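Local coordinates for protein afamin (Homo sapiens, PDB 6FAK) that carries hydrophobic molecules in body fluids, binding vitamin E and keeping lipidated Wnt proteins soluble and active, at residues 435-440 against 450-454. Residues are numbered along the deposited sequence; the frame is centred on the assembly and turned at random.
Sequences TAFTTC and VDNLA
Ala436 presses its lone methyl into a shallow hollow between Leu453 and Ala454, where two helices of the third albumin domain pack side by side as an antiparallel helical hairpin, with the Cys440–Cys449 disulfide joining the end of the first helix to the start of the second, as elsewhere in the albumin fold. Small residues suit this spot: the CA atoms of Ala436 and Leu453 come within 5.1 Å, and the short helix axes approach to 8.6 Å at 149°. Ala436 CB meets Leu453 CB at 3.8 Å and lies equally near the backbone N of Ala454.

Val450 is the forked bump that fills the next hollow. With CG1 anti to the backbone N (chi1 170°), Val450 sends that branch to the Phe437 ring, CG1 meeting CE1 obliquely at 3.6 Å. Val450 CG2 packs tightly against Cys440 CB at 3.4 Å, with Ala436 O a little farther off on the same side. An alanine in place of Val450 is likely to open a gap between Phe437 and Cys440 and leave the ring less firmly held on this side; Val450 also touches Val391 of helix 376-417.

Leu453 suits the flank toward Thr439 because its long branched chain spans from Ala436 to the end of helix 423-440, and its side chain lies about 4 Å from a bound polyether, probably from the crystallisation liquor. Its CD1 reaches the exposed Thr439, whose branches split the work: OG1 bonds back to Thr435 O at 2.7 Å, leaving CG2 to face the leucine. Leu453 CD1 also sits 3.7 Å from Cys440 SG.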
ATOM      1  N   THR A 435      -1.197  10.670   7.785  1.00 32.48           N
ATOM      2  CA  THR A 435      -2.555  10.217   7.431  1.00 34.98           C
ATOM      3  C   THR A 435      -3.123   9.147   8.343  1.00 33.59           C
ATOM      4  O   THR A 435      -4.324   9.121   8.584  1.00 36.65           O
ATOM      5  CB  THR A 435      -2.573   9.800   5.960  1.00 37.71           C
ATOM      6  OG1 THR A 435      -2.262  10.971   5.215  1.00 40.34           O
ATOM      7  CG2 THR A 435      -3.931   9.291   5.525  1.00 38.36           C
ATOM      8  N   ALA A 436      -2.270   8.293   8.886  1.00 31.55           N
ATOM      9  CA  ALA A 436      -2.675   7.391   9.936  1.00 31.48           C
ATOM     10  C   ALA A 436      -3.317   8.153  11.097  1.00 32.35           C
ATOM     11  O   ALA A 436      -4.331   7.699  11.659  1.00 33.09           O
ATOM     12  CB  ALA A 436      -1.502   6.595  10.450  1.00 30.54           C
ATOM     13  N   PHE A 437      -2.739   9.282  11.468  1.00 30.96           N
ATOM     14  CA  PHE A 437      -3.253  10.067  12.615  1.00 33.57           C
ATOM     15  C   PHE A 437      -4.459  10.913  12.328  1.00 33.52           C
ATOM     16  O   PHE A 437      -5.389  10.954  13.155  1.00 34.71           O
ATOM     17  CB  PHE A 437      -2.129  10.879  13.245  1.00 35.35           C
ATOM     18  CG  PHE A 437      -1.028  10.010  13.682  1.00 36.12           C
ATOM     19  CD1 PHE A 437      -1.132   9.322  14.850  1.00 37.30           C
ATOM     20  CD2 PHE A 437       0.044   9.766  12.855  1.00 37.34           C
ATOM     21  CE1 PHE A 437      -0.150   8.441  15.232  1.00 37.54           C
ATOM     22  CE2 PHE A 437       1.026   8.879  13.233  1.00 38.14           C
ATOM     23  CZ  PHE A 437       0.916   8.204  14.420  1.00 36.66           C
ATOM     24  N   THR A 438      -4.498  11.523  11.144  1.00 34.14           N
ATOM     25  CA  THR A 438      -5.666  12.311  10.715  1.00 34.68           C
ATOM     26  C   THR A 438      -6.900  11.454  10.462  1.00 35.35           C
ATOM     27  O   THR A 438      -8.014  11.884  10.683  1.00 36.35           O
ATOM     28  CB  THR A 438      -5.413  13.112   9.409  1.00 36.88           C
ATOM     29  OG1 THR A 438      -5.162  12.204   8.334  1.00 38.60           O
ATOM     30  CG2 THR A 438      -4.239  14.077   9.534  1.00 39.25           C
ATOM     31  N   THR A 439      -6.707  10.256   9.965  1.00 33.86           N
ATOM     32  CA  THR A 439      -7.780   9.331   9.756  1.00 35.79           C
ATOM     33  C   THR A 439      -8.329   8.715  11.068  1.00 38.74           C
ATOM     34  O   THR A 439      -9.531   8.496  11.150  1.00 40.37           O
ATOM     35  CB  THR A 439      -7.288   8.186   8.858  1.00 35.64           C
ATOM     36  OG1 THR A 439      -6.855   8.743   7.611  1.00 36.74           O
ATOM     37  CG2 THR A 439      -8.353   7.141   8.625  1.00 36.04           C
ATOM     38  N   CYS A 440      -7.463   8.435  12.051  1.00 35.42           N
ATOM     39  CA  CYS A 440      -7.790   7.523  13.150  1.00 35.13           C
ATOM     40  C   CYS A 440      -7.852   8.113  14.531  1.00 34.60           C
ATOM     41  O   CYS A 440      -8.443   7.490  15.422  1.00 33.73           O
ATOM     42  CB  CYS A 440      -6.718   6.424  13.238  1.00 33.62           C
ATOM     43  SG  CYS A 440      -6.413   5.477  11.731  1.00 33.96           S
ATOM     44  N   VAL A 450      -4.718   3.305  13.798  1.00 28.37           N
ATOM     45  CA  VAL A 450      -3.428   3.944  13.697  1.00 28.04           C
ATOM     46  C   VAL A 450      -2.310   2.911  13.413  1.00 27.39           C
ATOM     47  O   VAL A 450      -1.459   3.125  12.535  1.00 26.62           O
ATOM     48  CB  VAL A 450      -3.081   4.708  14.992  1.00 28.98           C
ATOM     49  CG1 VAL A 450      -1.633   5.190  14.994  1.00 29.05           C
ATOM     50  CG2 VAL A 450      -4.018   5.897  15.180  1.00 29.72           C
ATOM     51  N   ASP A 451      -2.289   1.815  14.154  1.00 26.93           N
ATOM     52  CA  ASP A 451      -1.169   0.885  14.015  1.00 27.20           C
ATOM     53  C   ASP A 451      -1.261   0.181  12.652  1.00 26.85           C
ATOM     54  O   ASP A 451      -0.238  -0.036  12.022  1.00 27.02           O
ATOM     55  CB  ASP A 451      -1.111  -0.065  15.207  1.00 28.10           C
ATOM     56  CG  ASP A 451       0.212  -0.841  15.312  1.00 29.67           C
ATOM     57  OD1 ASP A 451       1.316  -0.277  15.175  1.00 33.65           O
ATOM     58  OD2 ASP A 451       0.179  -2.061  15.522  1.00 29.10           O
ATOM     59  N   ASN A 452      -2.476  -0.115  12.185  1.00 26.08           N
ATOM     60  CA  ASN A 452      -2.697  -0.712  10.869  1.00 26.13           C
ATOM     61  C   ASN A 452      -2.189   0.219   9.746  1.00 26.26           C
ATOM     62  O   ASN A 452      -1.476  -0.218   8.828  1.00 26.04           O
ATOM     63  CB  ASN A 452      -4.181  -1.019  10.639  1.00 26.36           C
ATOM     64  CG  ASN A 452      -4.643  -2.359  11.266  1.00 26.17           C
ATOM     65  OD1 ASN A 452      -3.855  -3.259  11.550  1.00 25.74           O
ATOM     66  ND2 ASN A 452      -5.957  -2.482  11.458  1.00 26.18           N
ATOM     67  N   LEU A 453      -2.598   1.479   9.794  1.00 26.32           N
ATOM     68  CA  LEU A 453      -2.214   2.426   8.755  1.00 27.10           C
ATOM     69  C   LEU A 453      -0.766   2.848   8.830  1.00 26.49           C
ATOM     70  O   LEU A 453      -0.139   2.991   7.795  1.00 26.54           O
ATOM     71  CB  LEU A 453      -3.108   3.652   8.746  1.00 27.87           C
ATOM     72  CG  LEU A 453      -4.545   3.451   8.273  1.00 30.00           C
ATOM     73  CD1 LEU A 453      -5.246   4.799   8.295  1.00 30.01           C
ATOM     74  CD2 LEU A 453      -4.624   2.879   6.880  1.00 31.70           C
ATOM     75  N   ALA A 454      -0.234   3.043  10.034  1.00 26.07           N
ATOM     76  CA  ALA A 454       1.199   3.330  10.194  1.00 26.02           C
ATOM     77  C   ALA A 454       2.120   2.243   9.671  1.00 26.49           C
ATOM     78  O   ALA A 454       3.174   2.540   9.072  1.00 25.68           O
ATOM     79  CB  ALA A 454       1.544   3.601  11.661  1.00 26.32           C
TER